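Local coordinates for cell division protein FtsI/penicillin binding protein 2 (Legionella pneumophila subsp. pneumophila ATCC 43290, PDB 4ZTK) that probably cross-links peptidoglycan during cell division, as a D,D-transpeptidase whose penicillin-binding domain shares the beta-lactamase-like fold, at residues Gly44-Ala49 and Arg304-Asp309; Ala128-Ile131 and Val137-Ile140; Arg141-Ala146 and Met178-Glu183; Leu276-Glu281 and Ala300-Asn305. One frame throughout, in Å; residues are numbered along the deposited sequence.

In the fold
Two of the four contacts build the sheet side of the domain and two the helical side. Interactions 1 and 4 lie against each other, their centres 6 Å apart: both pack helix 295-310 on one face of the five-stranded antiparallel sheet, on the neighbouring strands 43-49 and 274-281, and both are buried and hydrocarbon throughout. Interactions 2 and 3 share helix 136-146, which meets helix 127-133 first and helix 172-181 further on. These are also largely buried where they touch, but smaller residues, a cysteine and a hydrogen-bonded serine enter, and solvent-facing neighbours flank them. Interaction 4 buries 265 Å², against 78 Å² in interaction 3.

Interaction 1. Residues Gly44-Ala49 and Arg304-Asp309; sequences GVIAIA and RNVAMD
Strand residues Gly44-Ala49 and helix residues Arg304-Asp309 come nearest at Ile46 and Val306, whose CA atoms are 9.0 Å apart, a spacing bridged by side chains alone; no hydrogen bond crosses it. Val306 does this with both of its methyl groups. Its CG1 stands anti to the backbone N (chi1 171°), which leaves CG2 beside that N, and the fork is thereby spread over two strand residues. Val306 CG2 meets Ile46 CD1 at 3.9 Å, the two side chains sliding past each other in opposite directions. On the other branch, Val306 CG1 meets Ile48 CD1 tip to tip, also at 3.9 Å. Ile46 and Ile48 are two apart on an extended strand and thus face the same way; as beta-branched residues they suit a strand, and each is long enough to reach the helix with its CD1. The two short branches of valine let one helix residue meet both isoleucines. Gln31 and Ile32 of helix 22-38 border the contact, and Leu276 of the adjoining strand continues it. A terminal helix packed in this way on one face of the central antiparallel sheet belongs to the alpha/beta architecture of the penicillin-binding transpeptidase and beta-lactamase superfamily.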
loop_
_atom_site.group_PDB
_atom_site.type_symbol
_atom_site.label_atom_id
_atom_site.label_comp_id
_atom_site.label_asym_id
_atom_site.label_seq_id
_atom_site.Cartn_x
_atom_site.Cartn_y
_atom_site.Cartn_z
ATOM N N GLY A 44 -10.828 -9.981 4.582
ATOM C CA GLY A 44 -10.459 -8.620 4.260
ATOM C C GLY A 44 -10.052 -7.879 5.509
ATOM O O GLY A 44 -10.454 -8.246 6.609
ATOM N N VAL A 45 -9.259 -6.832 5.338
ATOM C CA VAL A 45 -8.779 -6.048 6.463
ATOM C C VAL A 45 -8.637 -4.587 6.057
ATOM O O VAL A 45 -8.276 -4.286 4.920
ATOM C CB VAL A 45 -7.422 -6.588 6.983
ATOM C CG1 VAL A 45 -6.412 -6.700 5.842
ATOM C CG2 VAL A 45 -6.869 -5.712 8.114
ATOM N N ILE A 46 -8.959 -3.685 6.980
ATOM C CA ILE A 46 -8.674 -2.269 6.809
ATOM C C ILE A 46 -7.909 -1.752 8.019
ATOM O O ILE A 46 -8.265 -2.040 9.165
ATOM C CB ILE A 46 -9.955 -1.435 6.660
ATOM C CG1 ILE A 46 -10.765 -1.901 5.452
ATOM C CG2 ILE A 46 -9.612 0.040 6.521
ATOM C CD1 ILE A 46 -12.112 -1.223 5.346
ATOM N N ALA A 47 -6.860 -0.982 7.766
ATOM C CA ALA A 47 -6.117 -0.351 8.844
ATOM C C ALA A 47 -5.969 1.139 8.578
ATOM O O ALA A 47 -5.841 1.564 7.427
ATOM C CB ALA A 47 -4.754 -1.012 9.020
ATOM N N ILE A 48 -6.020 1.925 9.648
ATOM C CA ILE A 48 -5.789 3.362 9.576
ATOM C C ILE A 48 -4.629 3.701 10.498
ATOM O O ILE A 48 -4.512 3.135 11.575
ATOM C CB ILE A 48 -7.011 4.171 10.047
ATOM C CG1 ILE A 48 -8.315 3.578 9.501
ATOM C CG2 ILE A 48 -6.858 5.642 9.669
ATOM C CD1 ILE A 48 -8.471 3.689 8.035
ATOM N N ALA A 49 -3.767 4.612 10.066
ATOM C CA ALA A 49 -2.644 5.037 10.886
ATOM C C ALA A 49 -2.540 6.554 10.892
ATOM O O ALA A 49 -2.980 7.226 9.956
ATOM C CB ALA A 49 -1.333 4.419 10.383
ATOM N N ARG A 304 -12.018 4.664 -0.523
ATOM C CA ARG A 304 -12.808 5.873 -0.743
ATOM C C ARG A 304 -13.923 6.041 0.290
ATOM O O ARG A 304 -14.106 7.126 0.848
ATOM C CB ARG A 304 -13.409 5.867 -2.147
ATOM C CG ARG A 304 -14.274 7.089 -2.457
ATOM C CD ARG A 304 -15.077 6.895 -3.735
ATOM N NE ARG A 304 -15.789 8.109 -4.122
ATOM C CZ ARG A 304 -16.911 8.125 -4.835
ATOM N NH1 ARG A 304 -17.467 6.988 -5.236
ATOM N NH2 ARG A 304 -17.484 9.281 -5.145
ATOM N N ASN A 305 -14.666 4.968 0.541
ATOM C CA ASN A 305 -15.786 5.035 1.478
ATOM C C ASN A 305 -15.330 5.325 2.904
ATOM O O ASN A 305 -15.958 6.103 3.612
ATOM C CB ASN A 305 -16.626 3.755 1.431
ATOM C CG ASN A 305 -17.310 3.558 0.090
ATOM O OD1 ASN A 305 -17.585 4.520 -0.628
ATOM N ND2 ASN A 305 -17.588 2.304 -0.254
ATOM N N VAL A 306 -14.238 4.693 3.323
ATOM C CA VAL A 306 -13.702 4.939 4.657
ATOM C C VAL A 306 -13.208 6.378 4.764
ATOM O O VAL A 306 -13.496 7.075 5.738
ATOM C CB VAL A 306 -12.557 3.968 4.999
ATOM C CG1 VAL A 306 -11.877 4.378 6.296
ATOM C CG2 VAL A 306 -13.087 2.547 5.097
ATOM N N ALA A 307 -12.477 6.816 3.744
ATOM C CA ALA A 307 -11.949 8.175 3.680
ATOM C C ALA A 307 -13.046 9.228 3.764
ATOM O O ALA A 307 -12.905 10.223 4.468
ATOM C CB ALA A 307 -11.126 8.366 2.414
HETATM N N MSE A 308 -14.140 9.016 3.043
HETATM C CA MSE A 308 -15.245 9.968 3.092
HETATM C C MSE A 308 -15.910 9.991 4.464
HETATM O O MSE A 308 -16.289 11.052 4.955
HETATM C CB MSE A 308 -16.259 9.698 1.982
HETATM C CG MSE A 308 -15.782 10.195 0.626
HETATM SE SE MSE A 308 -16.937 9.704 -0.850
HETATM C CE MSE A 308 -18.566 10.627 -0.281
ATOM N N ASP A 309 -16.028 8.822 5.088
ATOM C CA ASP A 309 -16.552 8.727 6.450
ATOM C C ASP A 309 -15.643 9.436 7.449
ATOM O O ASP A 309 -16.114 10.162 8.320
ATOM C CB ASP A 309 -16.703 7.262 6.868
ATOM C CG ASP A 309 -17.987 6.638 6.365
ATOM O OD1 ASP A 309 -18.617 7.218 5.457
ATOM O OD2 ASP A 309 -18.362 5.560 6.879
#

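Interaction 2. Residues Ala128-Ile131 and Val137-Ile140; sequences ADAI and VCLI
Ala130 sits where helix 127-133 comes closest to helix 136-146: its CA lies 6.3 Å from that of Cys138, and no hydrogen bond joins the two segments. The contact is thus wholly one of apolar packing, and it falls into two kinds. The first is methyl against the base of a side chain. Ala130 CB rests 3.7 Å from Cys138 CB, so carbon rather than sulfur does the touching; with chi1 at -67°, SG is placed beside the backbone N of its own residue. A single methyl suits Ala130, since a short side chain lets the helices approach this near.

The second kind is the reach of the branched end of Leu139, which comes across with both methyls: Leu139 CD2 lies 3.7 Å from Ala130 CB, while Leu139 CD1 lies 4.1 Å from Ile131 CD1, the Leu139 and Ile131 side chains crossing at about a right angle. Beyond them stands helix 83-92, where both touch Lys83. Asp129 turns to another task, its OD2 accepting hydrogen bonds from the N atoms of Ala125 and Ser126 just before its own helix. With nothing polar exchanged across the interface, cohesion rests on close apolar fit, water being excluded chiefly from the buried Ala130, Ile131 and Leu139, and the ends of Ile131 and Leu139 bring apolar carbon against Lys83 of the probable SxxK motif, as in other penicillin-binding proteins.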
loop_
_atom_site.group_PDB
_atom_site.type_symbol
_atom_site.label_atom_id
_atom_site.label_comp_id
_atom_site.label_asym_id
_atom_site.label_seq_id
_atom_site.Cartn_x
_atom_site.Cartn_y
_atom_site.Cartn_z
ATOM N N ALA A 128 6.352 8.953 -13.718
ATOM C CA ALA A 128 5.037 9.264 -13.169
ATOM C C ALA A 128 3.956 8.424 -13.839
ATOM O O ALA A 128 3.034 7.946 -13.183
ATOM C CB ALA A 128 4.733 10.745 -13.332
ATOM N N ASP A 129 4.078 8.251 -15.150
ATOM C CA ASP A 129 3.127 7.453 -15.915
ATOM C C ASP A 129 3.215 5.988 -15.506
ATOM O O ASP A 129 2.200 5.293 -15.418
ATOM C CB ASP A 129 3.403 7.580 -17.418
ATOM C CG ASP A 129 3.077 8.958 -17.960
ATOM O OD1 ASP A 129 2.180 9.622 -17.398
ATOM O OD2 ASP A 129 3.715 9.375 -18.953
ATOM N N ALA A 130 4.439 5.528 -15.264
ATOM C CA ALA A 130 4.684 4.139 -14.895
ATOM C C ALA A 130 4.110 3.815 -13.519
ATOM O O ALA A 130 3.618 2.715 -13.295
ATOM C CB ALA A 130 6.179 3.821 -14.953
ATOM N N ILE A 131 4.173 4.772 -12.598
ATOM C CA ILE A 131 3.532 4.605 -11.292
ATOM C C ILE A 131 2.005 4.605 -11.434
ATOM O O ILE A 131 1.320 3.743 -10.884
ATOM C CB ILE A 131 3.953 5.706 -10.296
ATOM C CG1 ILE A 131 5.425 5.554 -9.894
ATOM C CG2 ILE A 131 3.069 5.677 -9.052
ATOM C CD1 ILE A 131 5.723 4.315 -9.057
ATOM N N VAL A 137 7.525 -3.454 -16.199
ATOM C CA VAL A 137 8.823 -3.439 -16.874
ATOM C C VAL A 137 9.589 -2.144 -16.586
ATOM O O VAL A 137 10.798 -2.172 -16.374
ATOM C CB VAL A 137 8.687 -3.688 -18.396
ATOM C CG1 VAL A 137 10.011 -3.440 -19.113
ATOM C CG2 VAL A 137 8.212 -5.109 -18.650
ATOM N N CYS A 138 8.876 -1.022 -16.531
ATOM C CA CYS A 138 9.516 0.262 -16.256
ATOM C C CYS A 138 10.063 0.360 -14.836
ATOM O O CYS A 138 11.205 0.777 -14.641
ATOM C CB CYS A 138 8.570 1.433 -16.541
ATOM S SG CYS A 138 8.158 1.632 -18.301
ATOM N N LEU A 139 9.256 -0.011 -13.847
ATOM C CA LEU A 139 9.713 0.038 -12.463
ATOM C C LEU A 139 10.860 -0.939 -12.219
ATOM O O LEU A 139 11.772 -0.661 -11.432
ATOM C CB LEU A 139 8.568 -0.220 -11.480
ATOM C CG LEU A 139 7.877 1.031 -10.929
ATOM C CD1 LEU A 139 8.860 1.888 -10.140
ATOM C CD2 LEU A 139 7.250 1.836 -12.053
ATOM N N ILE A 140 10.817 -2.082 -12.896
ATOM C CA ILE A 140 11.899 -3.047 -12.781
ATOM C C ILE A 140 13.198 -2.442 -13.305
ATOM O O ILE A 140 14.249 -2.545 -12.669
ATOM C CB ILE A 140 11.603 -4.342 -13.537
ATOM C CG1 ILE A 140 10.523 -5.150 -12.816
ATOM C CG2 ILE A 140 12.865 -5.163 -13.630
ATOM C CD1 ILE A 140 10.054 -6.385 -13.593
#

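Interaction 3. Residues Arg141-Ala146 and Met178-Glu183; sequences RVSQEA and MAALGE
Ser143 and Ala180 make the heart of this contact, with Ala179 in a lesser part. Ser143 has the most surface buried: its CB meets Ala180 CB at 3.9 Å, carbon to carbon, where the helices carrying them approach to 6.1 Å between the CA atoms of the same two residues. Small side chains on both partners make so near an approach possible.

The hydroxyl of Ser143 is directed away from its own backbone N (chi1 -178°), which points OG at the facing helix. There it hydrogen-bonds the backbone O of Leu176, one turn earlier on helix 172-181, and it lies 4.5 Å from Ala179 CB, a loose approach. Serine suits the place because it is nearly as small as alanine and yet can pair with a carbonyl of the facing helix. Gln144 adds a second link of this kind, its NE2 bonding to Asp173 O.

Ala180 stands in the last turn of its helix, which closes in a Schellman motif: Gly182 adopts positive phi (66°), a conformation glycine takes readily, and Glu183 N bonds back to Met178 O at 2.8 Å. Just there Ala180 O receives a weak hydrogen bond from NZ of Lys83, the lysine of the probable SxxK motif. The chemistry is therefore mixed: methyl-sized groups set the spacing of the two helices, while side-chain bonds to backbone carbonyls tie helix 136-146 to the preceding turns of helix 172-181, a buried hydroxyl being satisfied in the process.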
loop_
_atom_site.group_PDB
_atom_site.type_symbol
_atom_site.label_atom_id
_atom_site.label_comp_id
_atom_site.label_asym_id
_atom_site.label_seq_id
_atom_site.Cartn_x
_atom_site.Cartn_y
_atom_site.Cartn_z
ATOM N N ARG A 141 13.113 -1.799 -14.465
ATOM C CA ARG A 141 14.267 -1.135 -15.051
ATOM C C ARG A 141 14.790 -0.054 -14.106
ATOM O O ARG A 141 15.992 0.064 -13.893
ATOM C CB ARG A 141 13.916 -0.545 -16.422
ATOM C CG ARG A 141 15.051 0.222 -17.073
ATOM C CD ARG A 141 14.833 0.395 -18.572
ATOM N NE ARG A 141 13.527 0.971 -18.883
ATOM C CZ ARG A 141 13.160 1.378 -20.095
ATOM N NH1 ARG A 141 11.950 1.889 -20.292
ATOM N NH2 ARG A 141 14.005 1.279 -21.111
ATOM N N VAL A 142 13.877 0.718 -13.530
ATOM C CA VAL A 142 14.247 1.737 -12.557
ATOM C C VAL A 142 15.020 1.121 -11.388
ATOM O O VAL A 142 16.078 1.616 -11.000
ATOM C CB VAL A 142 12.999 2.486 -12.048
ATOM C CG1 VAL A 142 13.305 3.253 -10.774
ATOM C CG2 VAL A 142 12.478 3.423 -13.128
ATOM N N SER A 143 14.496 0.022 -10.855
ATOM C CA SER A 143 15.142 -0.692 -9.760
ATOM C C SER A 143 16.527 -1.213 -10.136
ATOM O O SER A 143 17.490 -1.048 -9.380
ATOM C CB SER A 143 14.260 -1.848 -9.285
ATOM O OG SER A 143 14.852 -2.524 -8.186
ATOM N N GLN A 144 16.626 -1.842 -11.304
ATOM C CA GLN A 144 17.890 -2.425 -11.739
ATOM C C GLN A 144 18.953 -1.369 -12.008
ATOM O O GLN A 144 20.132 -1.583 -11.730
ATOM C CB GLN A 144 17.688 -3.312 -12.970
ATOM C CG GLN A 144 16.887 -4.565 -12.671
ATOM C CD GLN A 144 16.554 -5.355 -13.912
ATOM O OE1 GLN A 144 16.445 -4.802 -15.004
ATOM N NE2 GLN A 144 16.390 -6.662 -13.752
ATOM N N GLU A 145 18.536 -0.228 -12.545
ATOM C CA GLU A 145 19.477 0.848 -12.827
ATOM C C GLU A 145 19.923 1.569 -11.552
ATOM O O GLU A 145 21.031 2.094 -11.491
ATOM C CB GLU A 145 18.890 1.823 -13.848
ATOM C CG GLU A 145 18.664 1.174 -15.216
ATOM C CD GLU A 145 18.155 2.143 -16.265
ATOM O OE1 GLU A 145 17.961 3.333 -15.937
ATOM O OE2 GLU A 145 17.949 1.712 -17.421
ATOM N N ALA A 146 19.067 1.577 -10.533
ATOM C CA ALA A 146 19.405 2.202 -9.258
ATOM C C ALA A 146 20.495 1.404 -8.552
ATOM O O ALA A 146 21.415 1.973 -7.967
ATOM C CB ALA A 146 18.165 2.322 -8.369
HETATM N N MSE A 178 12.522 -8.616 -8.741
HETATM C CA MSE A 178 11.560 -9.130 -7.773
HETATM C C MSE A 178 11.173 -8.051 -6.772
HETATM O O MSE A 178 10.018 -7.956 -6.367
HETATM C CB MSE A 178 12.135 -10.339 -7.035
HETATM C CG MSE A 178 12.371 -11.552 -7.924
HETATM SE SE MSE A 178 13.195 -13.028 -6.952
HETATM C CE MSE A 178 11.684 -13.549 -5.833
ATOM N N ALA A 179 12.151 -7.242 -6.374
ATOM C CA ALA A 179 11.908 -6.126 -5.463
ATOM C C ALA A 179 10.898 -5.148 -6.048
ATOM O O ALA A 179 9.980 -4.708 -5.361
ATOM C CB ALA A 179 13.209 -5.409 -5.151
ATOM N N ALA A 180 11.072 -4.812 -7.322
ATOM C CA ALA A 180 10.200 -3.842 -7.981
ATOM C C ALA A 180 8.776 -4.372 -8.097
ATOM O O ALA A 180 7.820 -3.598 -8.147
ATOM C CB ALA A 180 10.746 -3.475 -9.355
ATOM N N LEU A 181 8.643 -5.692 -8.135
ATOM C CA LEU A 181 7.330 -6.320 -8.186
ATOM C C LEU A 181 6.776 -6.580 -6.789
ATOM O O LEU A 181 5.629 -6.988 -6.638
ATOM C CB LEU A 181 7.403 -7.626 -8.971
ATOM C CG LEU A 181 7.805 -7.407 -10.427
ATOM C CD1 LEU A 181 7.831 -8.716 -11.156
ATOM C CD2 LEU A 181 6.837 -6.447 -11.087
ATOM N N GLY A 182 7.593 -6.338 -5.770
ATOM C CA GLY A 182 7.188 -6.589 -4.401
ATOM C C GLY A 182 7.000 -8.072 -4.175
ATOM O O GLY A 182 6.173 -8.485 -3.371
ATOM N N GLU A 183 7.783 -8.868 -4.895
ATOM C CA GLU A 183 7.684 -10.322 -4.862
ATOM C C GLU A 183 8.493 -10.955 -3.719
ATOM O O GLU A 183 8.007 -11.855 -3.031
ATOM C CB GLU A 183 8.140 -10.888 -6.214
ATOM C CG GLU A 183 7.934 -12.378 -6.393
ATOM C CD GLU A 183 8.245 -12.839 -7.810
ATOM O OE1 GLU A 183 9.272 -13.525 -8.007
ATOM O OE2 GLU A 183 7.463 -12.512 -8.726
#

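Interaction 4. Residues Leu276-Glu281 and Ala300-Asn305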
loop_
_atom_site.group_PDB
_atom_site.type_symbol
_atom_site.label_atom_id
_atom_site.label_comp_id
_atom_site.label_asym_id
_atom_site.label_seq_id
_atom_site.Cartn_x
_atom_site.Cartn_y
_atom_site.Cartn_z
ATOM N N LEU A 276 -4.280 5.006 5.142
ATOM C CA LEU A 276 -5.184 3.865 5.060
ATOM C C LEU A 276 -4.590 2.757 4.212
ATOM O O LEU A 276 -3.907 3.019 3.223
ATOM C CB LEU A 276 -6.533 4.267 4.453
ATOM C CG LEU A 276 -7.332 5.428 5.043
ATOM C CD1 LEU A 276 -6.819 6.769 4.539
ATOM C CD2 LEU A 276 -8.794 5.255 4.696
ATOM N N LEU A 277 -4.878 1.522 4.605
ATOM C CA LEU A 277 -4.496 0.341 3.848
ATOM C C LEU A 277 -5.684 -0.606 3.828
ATOM O O LEU A 277 -6.255 -0.929 4.878
ATOM C CB LEU A 277 -3.282 -0.339 4.482
ATOM C CG LEU A 277 -2.833 -1.672 3.868
ATOM C CD1 LEU A 277 -2.580 -1.533 2.371
ATOM C CD2 LEU A 277 -1.581 -2.199 4.569
ATOM N N VAL A 278 -6.069 -1.030 2.631
ATOM C CA VAL A 278 -7.169 -1.969 2.457
ATOM C C VAL A 278 -6.655 -3.201 1.728
ATOM O O VAL A 278 -5.993 -3.085 0.695
ATOM C CB VAL A 278 -8.311 -1.355 1.619
ATOM C CG1 VAL A 278 -9.380 -2.393 1.340
ATOM C CG2 VAL A 278 -8.909 -0.146 2.322
ATOM N N VAL A 279 -6.949 -4.379 2.267
ATOM C CA VAL A 279 -6.598 -5.623 1.594
ATOM C C VAL A 279 -7.792 -6.562 1.581
ATOM O O VAL A 279 -8.388 -6.838 2.621
ATOM C CB VAL A 279 -5.388 -6.327 2.259
ATOM C CG1 VAL A 279 -5.139 -7.689 1.615
ATOM C CG2 VAL A 279 -4.151 -5.459 2.152
ATOM N N ILE A 280 -8.145 -7.033 0.391
ATOM C CA ILE A 280 -9.244 -7.972 0.219
ATOM C C ILE A 280 -8.643 -9.275 -0.274
ATOM O O ILE A 280 -7.784 -9.260 -1.155
ATOM C CB ILE A 280 -10.248 -7.481 -0.850
ATOM C CG1 ILE A 280 -10.695 -6.042 -0.573
ATOM C CG2 ILE A 280 -11.433 -8.435 -0.958
ATOM C CD1 ILE A 280 -11.403 -5.849 0.757
ATOM N N GLU A 281 -9.084 -10.400 0.279
ATOM C CA GLU A 281 -8.535 -11.694 -0.122
ATOM C C GLU A 281 -9.546 -12.555 -0.873
ATOM O O GLU A 281 -10.597 -12.895 -0.339
ATOM C CB GLU A 281 -8.005 -12.456 1.093
ATOM C CG GLU A 281 -7.425 -13.815 0.757
ATOM C CD GLU A 281 -7.035 -14.601 1.996
ATOM O OE1 GLU A 281 -6.209 -15.529 1.867
ATOM O OE2 GLU A 281 -7.553 -14.294 3.094
ATOM N N ALA A 300 -9.673 -0.057 -3.769
ATOM C CA ALA A 300 -9.744 1.397 -3.918
ATOM C C ALA A 300 -11.115 2.004 -3.579
ATOM O O ALA A 300 -11.177 3.025 -2.891
ATOM C CB ALA A 300 -9.281 1.832 -5.313
ATOM N N PRO A 301 -12.218 1.395 -4.060
ATOM C CA PRO A 301 -13.492 2.004 -3.666
ATOM C C PRO A 301 -13.764 1.871 -2.168
ATOM O O PRO A 301 -14.443 2.727 -1.607
ATOM C CB PRO A 301 -14.536 1.228 -4.489
ATOM C CG PRO A 301 -13.849 -0.020 -4.925
ATOM C CD PRO A 301 -12.404 0.333 -5.066
ATOM N N VAL A 302 -13.239 0.825 -1.536
ATOM C CA VAL A 302 -13.390 0.655 -0.098
ATOM C C VAL A 302 -12.627 1.754 0.644
ATOM O O VAL A 302 -13.153 2.365 1.581
ATOM C CB VAL A 302 -12.922 -0.739 0.371
ATOM C CG1 VAL A 302 -12.964 -0.834 1.889
ATOM C CG2 VAL A 302 -13.791 -1.831 -0.251
ATOM N N PHE A 303 -11.390 1.998 0.210
ATOM C CA PHE A 303 -10.584 3.122 0.690
ATOM C C PHE A 303 -11.390 4.424 0.625
ATOM O O PHE A 303 -11.427 5.192 1.587
ATOM C CB PHE A 303 -9.326 3.238 -0.174
ATOM C CG PHE A 303 -8.420 4.401 0.172
ATOM C CD1 PHE A 303 -8.710 5.691 -0.258
ATOM C CD2 PHE A 303 -7.238 4.190 0.867
ATOM C CE1 PHE A 303 -7.864 6.752 0.036
ATOM C CE2 PHE A 303 -6.381 5.246 1.154
ATOM C CZ PHE A 303 -6.697 6.527 0.739
ATOM N N ARG A 304 -12.018 4.664 -0.523
ATOM C CA ARG A 304 -12.808 5.873 -0.743
ATOM C C ARG A 304 -13.923 6.041 0.290
ATOM O O ARG A 304 -14.106 7.126 0.848
ATOM C CB ARG A 304 -13.409 5.867 -2.147
ATOM C CG ARG A 304 -14.274 7.089 -2.457
ATOM C CD ARG A 304 -15.077 6.895 -3.735
ATOM N NE ARG A 304 -15.789 8.109 -4.122
ATOM C CZ ARG A 304 -16.911 8.125 -4.835
ATOM N NH1 ARG A 304 -17.467 6.988 -5.236
ATOM N NH2 ARG A 304 -17.484 9.281 -5.145
ATOM N N ASN A 305 -14.666 4.968 0.541
ATOM C CA ASN A 305 -15.786 5.035 1.478
ATOM C C ASN A 305 -15.330 5.325 2.904
ATOM O O ASN A 305 -15.958 6.103 3.612
ATOM C CB ASN A 305 -16.626 3.755 1.431
ATOM C CG ASN A 305 -17.310 3.558 0.090
ATOM O OD1 ASN A 305 -17.585 4.520 -0.628
ATOM N ND2 ASN A 305 -17.588 2.304 -0.254
#
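With chi1 at 178°, the Phe303 ring is held opposite its own backbone N and swings out from helix 300-305 toward Leu276, although the bond from CA to CB does not itself face the strand. Leu276 has its CG beside its own N (chi1 -54°) and crosses the phenylalanine at about a right angle. The tightest approach is Leu276 CB to Phe303 CE2, 3.4 Å, and Leu276 CD1 follows at 3.7 Å from Phe303 CE2. Leu276 CD2 is set over one face of the ring, displaced toward its rim, while the backbone O of Leu276 lies at the ring edge, in its plane. A flat, wide side chain suits this place because it can offer both edge and face to a single leucine.

Strand 276-281 and helix 300-305 run at 138° between their directions, with axes 8.2 Å apart at the closest. This is a helix-on-sheet layer of the transpeptidase fold, in which helix 295-310 packs against the central antiparallel sheet. Phe263 of the next strand, 259-267, meets the Phe303 ring edge-to-face and extends the packing over that strand.

Val278 fills the ground between the two helix residues. Val278 CG1 touches Val302 CG1 at 3.9 Å, the two valines crossing obliquely, and the other branch, Val278 CG2, lies 3.9 Å from Phe303 N and 4.2 Å from Phe303 CB. Beta-branched Val278 suits the strand, and Val302 is short enough to let the helix lie close. Val302 also touches Ile46 on strand 43-49.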